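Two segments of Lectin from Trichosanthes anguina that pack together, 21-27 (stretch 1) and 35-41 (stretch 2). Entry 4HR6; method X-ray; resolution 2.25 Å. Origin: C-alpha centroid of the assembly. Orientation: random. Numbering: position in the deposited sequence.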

# COMPACT_ATOMS: atom_id res chain seq x y z
N ARG A 21 8.92 -6.30 -11.92
CA ARG A 21 9.09 -5.11 -11.06
C ARG A 21 10.53 -4.61 -10.98
O ARG A 21 10.77 -3.41 -11.04
CB ARG A 21 8.59 -5.38 -9.63
CG ARG A 21 7.09 -5.54 -9.56
CD ARG A 21 6.66 -5.85 -8.14
NE ARG A 21 5.22 -5.97 -8.05
CZ ARG A 21 4.59 -6.71 -7.15
NH1 ARG A 21 5.26 -7.46 -6.27
NH2 ARG A 21 3.27 -6.74 -7.14
N GLU A 22 11.48 -5.53 -10.87
CA GLU A 22 12.88 -5.16 -10.75
C GLU A 22 13.43 -4.57 -12.04
O GLU A 22 14.27 -3.66 -12.02
CB GLU A 22 13.71 -6.38 -10.35
CG GLU A 22 15.17 -6.09 -10.06
CD GLU A 22 15.96 -7.34 -9.68
OE1 GLU A 22 15.36 -8.30 -9.13
OE2 GLU A 22 17.18 -7.35 -9.95
N GLU A 23 12.99 -5.11 -13.17
CA GLU A 23 13.46 -4.61 -14.45
C GLU A 23 12.78 -3.30 -14.88
O GLU A 23 13.37 -2.53 -15.61
CB GLU A 23 13.32 -5.68 -15.54
CG GLU A 23 14.40 -6.76 -15.45
CD GLU A 23 14.37 -7.72 -16.63
OE1 GLU A 23 13.43 -8.54 -16.71
OE2 GLU A 23 15.28 -7.64 -17.48
N LEU A 24 11.54 -3.06 -14.45
CA LEU A 24 10.80 -1.84 -14.84
C LEU A 24 10.96 -0.65 -13.85
O LEU A 24 10.86 0.51 -14.26
CB LEU A 24 9.32 -2.14 -15.02
CG LEU A 24 8.97 -3.03 -16.21
CD1 LEU A 24 7.47 -3.22 -16.26
CD2 LEU A 24 9.47 -2.44 -17.52
N GLY A 25 11.16 -0.97 -12.57
CA GLY A 25 11.26 0.01 -11.52
C GLY A 25 12.66 0.60 -11.44
O GLY A 25 13.65 -0.12 -11.51
N SER A 26 12.73 1.92 -11.29
CA SER A 26 14.00 2.63 -11.15
C SER A 26 14.73 2.15 -9.91
O SER A 26 14.13 1.99 -8.84
CB SER A 26 13.77 4.14 -11.04
OG SER A 26 14.99 4.83 -10.77
N GLU A 27 16.03 1.91 -10.07
CA GLU A 27 16.90 1.59 -8.94
C GLU A 27 17.10 2.81 -8.05
O GLU A 27 17.20 2.68 -6.84
CB GLU A 27 18.26 1.05 -9.41
CG GLU A 27 18.26 -0.42 -9.85
CD GLU A 27 18.48 -0.62 -11.34
OE1 GLU A 27 17.74 -1.43 -11.95
OE2 GLU A 27 19.41 0.01 -11.90
N PRO A 35 9.28 2.52 -6.16
CA PRO A 35 9.97 2.98 -7.36
C PRO A 35 9.08 3.62 -8.44
O PRO A 35 7.97 3.17 -8.69
CB PRO A 35 10.63 1.71 -7.91
CG PRO A 35 10.17 0.56 -7.08
CD PRO A 35 9.21 1.05 -6.05
N VAL A 36 9.60 4.66 -9.07
CA VAL A 36 9.02 5.24 -10.26
C VAL A 36 9.52 4.42 -11.43
O VAL A 36 10.64 3.94 -11.38
CB VAL A 36 9.45 6.70 -10.45
CG1 VAL A 36 8.73 7.31 -11.66
CG2 VAL A 36 9.17 7.52 -9.19
N LEU A 37 8.69 4.24 -12.46
CA LEU A 37 9.11 3.50 -13.64
C LEU A 37 10.31 4.17 -14.29
O LEU A 37 10.42 5.41 -14.31
CB LEU A 37 7.99 3.40 -14.67
CG LEU A 37 6.81 2.52 -14.25
CD1 LEU A 37 5.58 2.82 -15.09
CD2 LEU A 37 7.20 1.07 -14.36
N LYS A 38 11.20 3.35 -14.82
CA LYS A 38 12.37 3.84 -15.55
C LYS A 38 11.96 4.54 -16.82
O LYS A 38 10.93 4.22 -17.40
CB LYS A 38 13.28 2.68 -15.95
CG LYS A 38 13.98 1.98 -14.81
CD LYS A 38 14.89 0.88 -15.35
CE LYS A 38 15.44 0.05 -14.21
NZ LYS A 38 16.03 -1.20 -14.73
N HIS A 39 12.79 5.45 -17.29
CA HIS A 39 12.51 6.17 -18.54
C HIS A 39 12.93 5.36 -19.77
O HIS A 39 12.36 5.51 -20.85
CB HIS A 39 13.20 7.53 -18.54
CG HIS A 39 14.69 7.47 -18.51
ND1 HIS A 39 15.40 7.32 -17.34
CD2 HIS A 39 15.61 7.57 -19.50
CE1 HIS A 39 16.69 7.31 -17.61
NE2 HIS A 39 16.85 7.45 -18.92
N SER A 40 13.96 4.54 -19.60
CA SER A 40 14.43 3.67 -20.67
C SER A 40 15.11 2.41 -20.09
O SER A 40 15.42 2.34 -18.89
CB SER A 40 15.38 4.44 -21.61
OG SER A 40 16.65 4.66 -21.01
N LEU A 41 15.32 1.43 -20.96
CA LEU A 41 16.03 0.20 -20.63
C LEU A 41 17.38 0.19 -21.34
O LEU A 41 18.35 0.79 -20.88
CB LEU A 41 15.19 -1.00 -21.06
CG LEU A 41 13.77 -1.03 -20.49
CD1 LEU A 41 12.94 -2.10 -21.17
CD2 LEU A 41 13.79 -1.25 -18.98

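This is a small contact built on backbone pairing, in which the chain leaving a helix forms a short antiparallel bridge with a strand and one lysine side chain ties the two together alongside it. The helix of the first stretch runs through Leu24, and Gly25 is the first residue to leave helical phi/psi; its N still donates to Arg21 O at 2.9 Å, a last helical bond, while the chain extends into the bridge. Gly25 and Leu37 form a non-hydrogen-bonded pair, CA to CA 4.6 Å, so the bonds fall on their neighbours: Lys38 N donates to Leu24 O and Ser26 N to Val36 O, each 2.9 Å long. N-H...O angles of 172° and 161° make both nearly straight. Between them, Leu37 CA approaches Leu24 O at 3.5 Å, a CA-H...O contact typical of such pairs.

Glycine suits position 25 because an ideal CB there would lie 2.9 Å from Arg21 O, a clash, and a tight 3.3 Å from Pro35 CB. Pro35 points toward the first stretch, and its CB packs 3.6 Å from Ser26 O; having no amide hydrogen, proline can offer its ring but no backbone N-H bond. Leu24 and Leu37, both buried, add an apolar contact, Leu24 CB to Leu37 CD2 at 3.9 Å.

Lys38 has the largest area covered by the other stretch. The extended side chain of Lys38, with chi2 to chi4 all t, lays CG 3.7 Å from Ser26 CA and CE 3.2 Å from Gly25 O. At its end, Lys38 NZ donates to Glu23 O at 3.1 Å and meets Glu27 OE1 at 3.3 Å in a salt bridge whose hydrogen bond is weak. The long aliphatic arm thus covers backbone while its charge reaches a carbonyl and a carboxylate. Leu41 CD2 also packs near Glu23 O, at 3.6 Å.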